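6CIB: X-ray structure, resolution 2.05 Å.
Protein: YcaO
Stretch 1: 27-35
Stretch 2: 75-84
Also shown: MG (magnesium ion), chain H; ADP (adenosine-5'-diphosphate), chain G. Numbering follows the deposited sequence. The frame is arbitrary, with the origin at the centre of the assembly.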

# COMPACT_ATOMS: atom_id res chain seq x y z
N GLU A 27 15.44 18.36 6.57
CA GLU A 27 16.20 18.09 5.34
C GLU A 27 16.17 16.61 4.94
O GLU A 27 17.16 16.05 4.45
CB GLU A 27 17.64 18.62 5.47
CG GLU A 27 17.72 20.12 5.74
CD GLU A 27 19.13 20.69 5.68
OE1 GLU A 27 20.05 20.02 5.18
OE2 GLU A 27 19.32 21.84 6.14
N LEU A 28 15.00 15.99 5.14
CA LEU A 28 14.83 14.54 4.96
C LEU A 28 15.13 14.07 3.54
O LEU A 28 15.77 13.03 3.36
CB LEU A 28 13.43 14.08 5.40
CG LEU A 28 13.02 14.29 6.86
CD1 LEU A 28 11.58 13.83 7.05
CD2 LEU A 28 13.94 13.59 7.85
N GLU A 29 14.69 14.85 2.54
CA GLU A 29 14.85 14.46 1.14
C GLU A 29 16.31 14.40 0.72
O GLU A 29 16.75 13.38 0.15
CB GLU A 29 14.00 15.35 0.21
CG GLU A 29 12.50 15.10 0.40
CD GLU A 29 11.63 15.55 -0.75
OE1 GLU A 29 11.22 16.72 -0.77
OE2 GLU A 29 11.32 14.71 -1.63
N ARG A 30 17.07 15.45 1.06
CA ARG A 30 18.52 15.46 0.85
C ARG A 30 19.20 14.29 1.58
O ARG A 30 20.01 13.58 0.97
CB ARG A 30 19.14 16.80 1.30
CG ARG A 30 20.64 16.94 0.99
CD ARG A 30 21.30 18.15 1.64
NE ARG A 30 21.12 18.25 3.10
CZ ARG A 30 21.77 17.53 4.02
NH1 ARG A 30 22.66 16.61 3.66
NH2 ARG A 30 21.51 17.72 5.30
N LYS A 31 18.83 14.07 2.84
CA LYS A 31 19.47 13.06 3.69
C LYS A 31 19.25 11.65 3.20
O LYS A 31 20.06 10.75 3.48
CB LYS A 31 18.99 13.19 5.14
CG LYS A 31 19.68 14.31 5.91
CD LYS A 31 19.03 14.51 7.27
CE LYS A 31 19.71 15.63 8.06
NZ LYS A 31 18.80 16.20 9.11
N VAL A 32 18.17 11.48 2.44
CA VAL A 32 17.70 10.20 1.94
C VAL A 32 18.08 9.99 0.45
O VAL A 32 17.74 8.97 -0.16
CB VAL A 32 16.19 10.12 2.27
CG1 VAL A 32 15.28 9.96 1.06
CG2 VAL A 32 15.94 9.14 3.40
N GLY A 33 18.79 10.97 -0.11
CA GLY A 33 19.40 10.82 -1.44
C GLY A 33 18.59 11.30 -2.64
O GLY A 33 18.91 10.92 -3.76
N VAL A 34 17.56 12.11 -2.40
CA VAL A 34 16.78 12.74 -3.48
C VAL A 34 17.71 13.69 -4.22
O VAL A 34 18.35 14.55 -3.62
CB VAL A 34 15.54 13.50 -2.94
CG1 VAL A 34 14.89 14.35 -4.04
CG2 VAL A 34 14.53 12.53 -2.34
N VAL A 35 17.79 13.52 -5.53
CA VAL A 35 18.67 14.33 -6.37
C VAL A 35 17.90 15.13 -7.41
O VAL A 35 18.43 16.10 -7.97
CB VAL A 35 19.82 13.50 -7.01
CG1 VAL A 35 20.87 13.14 -5.96
CG2 VAL A 35 19.28 12.26 -7.72
N ALA A 75 5.45 12.10 -1.54
CA ALA A 75 6.69 11.81 -2.28
C ALA A 75 7.90 11.74 -1.36
O ALA A 75 8.70 10.81 -1.47
CB ALA A 75 6.92 12.81 -3.41
N ALA A 76 8.02 12.70 -0.44
CA ALA A 76 9.11 12.74 0.53
C ALA A 76 9.16 11.49 1.43
O ALA A 76 10.22 10.88 1.60
CB ALA A 76 9.04 14.00 1.38
N MSE A 77 8.01 11.12 2.00
CA MSE A 77 7.93 10.02 2.95
C MSE A 77 8.09 8.67 2.27
O MSE A 77 8.60 7.73 2.88
CB MSE A 77 6.66 10.15 3.78
CG MSE A 77 6.61 11.44 4.60
SE MSE A 77 7.99 11.40 6.02
CE MSE A 77 6.85 10.43 7.30
N GLU A 78 7.70 8.58 1.00
CA GLU A 78 7.97 7.43 0.14
C GLU A 78 9.48 7.20 0.03
O GLU A 78 9.96 6.08 0.21
CB GLU A 78 7.34 7.64 -1.24
CG GLU A 78 7.60 6.54 -2.27
CD GLU A 78 6.66 5.35 -2.15
OE1 GLU A 78 5.45 5.55 -1.93
OE2 GLU A 78 7.14 4.21 -2.29
N CYS A 79 10.23 8.27 -0.27
CA CYS A 79 11.70 8.21 -0.28
C CYS A 79 12.28 7.77 1.07
O CYS A 79 13.21 6.97 1.09
CB CYS A 79 12.29 9.56 -0.71
SG CYS A 79 11.88 9.96 -2.41
N VAL A 80 11.70 8.27 2.16
CA VAL A 80 12.18 7.97 3.52
C VAL A 80 11.99 6.48 3.87
O VAL A 80 12.93 5.84 4.32
CB VAL A 80 11.54 8.90 4.59
CG1 VAL A 80 11.81 8.39 6.01
CG2 VAL A 80 12.08 10.32 4.48
N GLU A 81 10.78 5.95 3.63
CA GLU A 81 10.50 4.54 3.90
C GLU A 81 11.44 3.61 3.12
O GLU A 81 11.88 2.60 3.66
CB GLU A 81 9.01 4.18 3.69
CG GLU A 81 8.56 4.06 2.25
CD GLU A 81 7.18 3.46 2.09
OE1 GLU A 81 6.23 3.98 2.70
OE2 GLU A 81 7.03 2.48 1.33
N ARG A 82 11.74 3.96 1.86
CA ARG A 82 12.64 3.15 1.04
C ARG A 82 14.08 3.15 1.56
O ARG A 82 14.73 2.10 1.55
CB ARG A 82 12.58 3.56 -0.44
CG ARG A 82 11.26 3.23 -1.14
CD ARG A 82 10.99 1.73 -1.24
NE ARG A 82 11.84 1.10 -2.26
CZ ARG A 82 11.51 0.96 -3.54
NH1 ARG A 82 10.34 1.41 -3.99
NH2 ARG A 82 12.35 0.38 -4.38
N ALA A 83 14.55 4.29 2.05
CA ALA A 83 15.88 4.37 2.68
C ALA A 83 15.92 3.56 3.98
O ALA A 83 16.90 2.86 4.24
CB ALA A 83 16.27 5.81 2.93
N ALA A 84 14.85 3.65 4.77
CA ALA A 84 14.71 2.87 6.01
C ALA A 84 14.69 1.36 5.78
O ALA A 84 15.19 0.60 6.60
CB ALA A 84 13.47 3.31 6.76
MG MG H . 4.47 2.17 1.56
PB ADP G . 0.75 4.76 -0.11
O1B ADP G . 1.17 4.43 1.31
O2B ADP G . -0.48 4.01 -0.59
O3B ADP G . 1.87 4.81 -1.11
PA ADP G . 0.86 7.66 -0.04
O1A ADP G . -0.17 8.60 0.52
O2A ADP G . 1.33 7.92 -1.44
O3A ADP G . 0.13 6.24 0.04
O5' ADP G . 2.11 7.64 0.98
C5' ADP G . 3.47 7.30 0.66
C4' ADP G . 4.28 7.20 1.96
O4' ADP G . 4.24 8.45 2.66
C3' ADP G . 3.73 6.18 2.96
O3' ADP G . 4.80 5.65 3.76
C2' ADP G . 2.81 7.00 3.84
O2' ADP G . 2.58 6.40 5.11
C1' ADP G . 3.56 8.32 3.93
N9 ADP G . 2.67 9.50 4.11
C8 ADP G . 1.75 9.92 3.23
N7 ADP G . 1.10 11.01 3.70
C5 ADP G . 1.64 11.32 4.88
C6 ADP G . 1.41 12.38 5.90
N6 ADP G . 0.47 13.33 5.70
N1 ADP G . 2.18 12.34 7.02
C2 ADP G . 3.12 11.39 7.22
N3 ADP G . 3.38 10.40 6.33
C4 ADP G . 2.68 10.32 5.16
O HOH W 1 4.27 3.39 -0.33
O HOH W 2 2.48 2.54 2.49
O HOH W 3 4.58 0.20 0.57

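Val32 is at the centre of the contact. It is buried, its CA-to-CB bond points toward the helix of residues 75-84, and it has more surface covered by the other stretch than any other residue. Its two methyls reach different neighbours. CG1 of Val32 lies 3.5 Å from CB of Cys79. CG2 of Val32 lies 3.4 Å from CB of Ala83 and 4.2 Å from CG2 of Val80. Its chi1 of 120° falls between the usual wells.

Ala83 and Cys79 are one helical turn apart, and both point toward the first stretch. Their small side chains leave the backbones close together: CA of Val32 and CA of Ala83 are 6.2 Å apart. Val80 points sideways, with chi1 in the t well.

Leu28 extends the apolar patch. It is one turn before Val32 and also points toward the second helix. CB of Leu28 is 4.1 Å from CG2 of Val80, so Val80 touches both Leu28 and Val32. CD1 of Leu28 is 4.5 Å from SE of Met77, a looser contact. Met77 is present as selenomethionine. Its CA-to-CB bond points away from the first stretch, and its CB lies 3.2 Å from O4' of ADP.

Val34 adds a smaller contact: its CG2 is 3.7 Å from SG of Cys79. Cys79 therefore meets two valines: its CB is close to both, 3.5 Å from CG1 of Val32 and 4.1 Å from CG2 of Val34, and SG is the atom of Cys79 that comes closest to Val34. Between these valines is Gly33, which ends the short helix with positive phi in a Schellman motif. A CB here would be jammed against the carbonyl oxygen of Val32. Backbone bonds from N of Gly33 to O of Arg30 (3.1 Å) and from N of Val34 to O of Glu29 (3.0 Å) hold the turn.

Glu29 forms the polar edge. Its CA-to-CB bond points sideways, but the end of the side chain comes nearer the second helix. CD of Glu29 is 3.7 Å from CB of Ala76, and OE2 of Glu29 is 3.7 Å from CA of Ala76. The small alanine lets the carboxylate lie close. These are packing contacts; OE2 is hydrogen-bonded elsewhere in the structure.

No hydrogen bond joins the two stretches. Side-chain packing dominates, with 366 Å² buried over both sides. Outside the contact, Arg30 and Glu27 form a salt bridge within the first stretch, with NH2 of Arg30 2.7 Å from OE1 of Glu27. Glu81 points away from the first stretch and binds magnesium through OE2 at 2.6 Å.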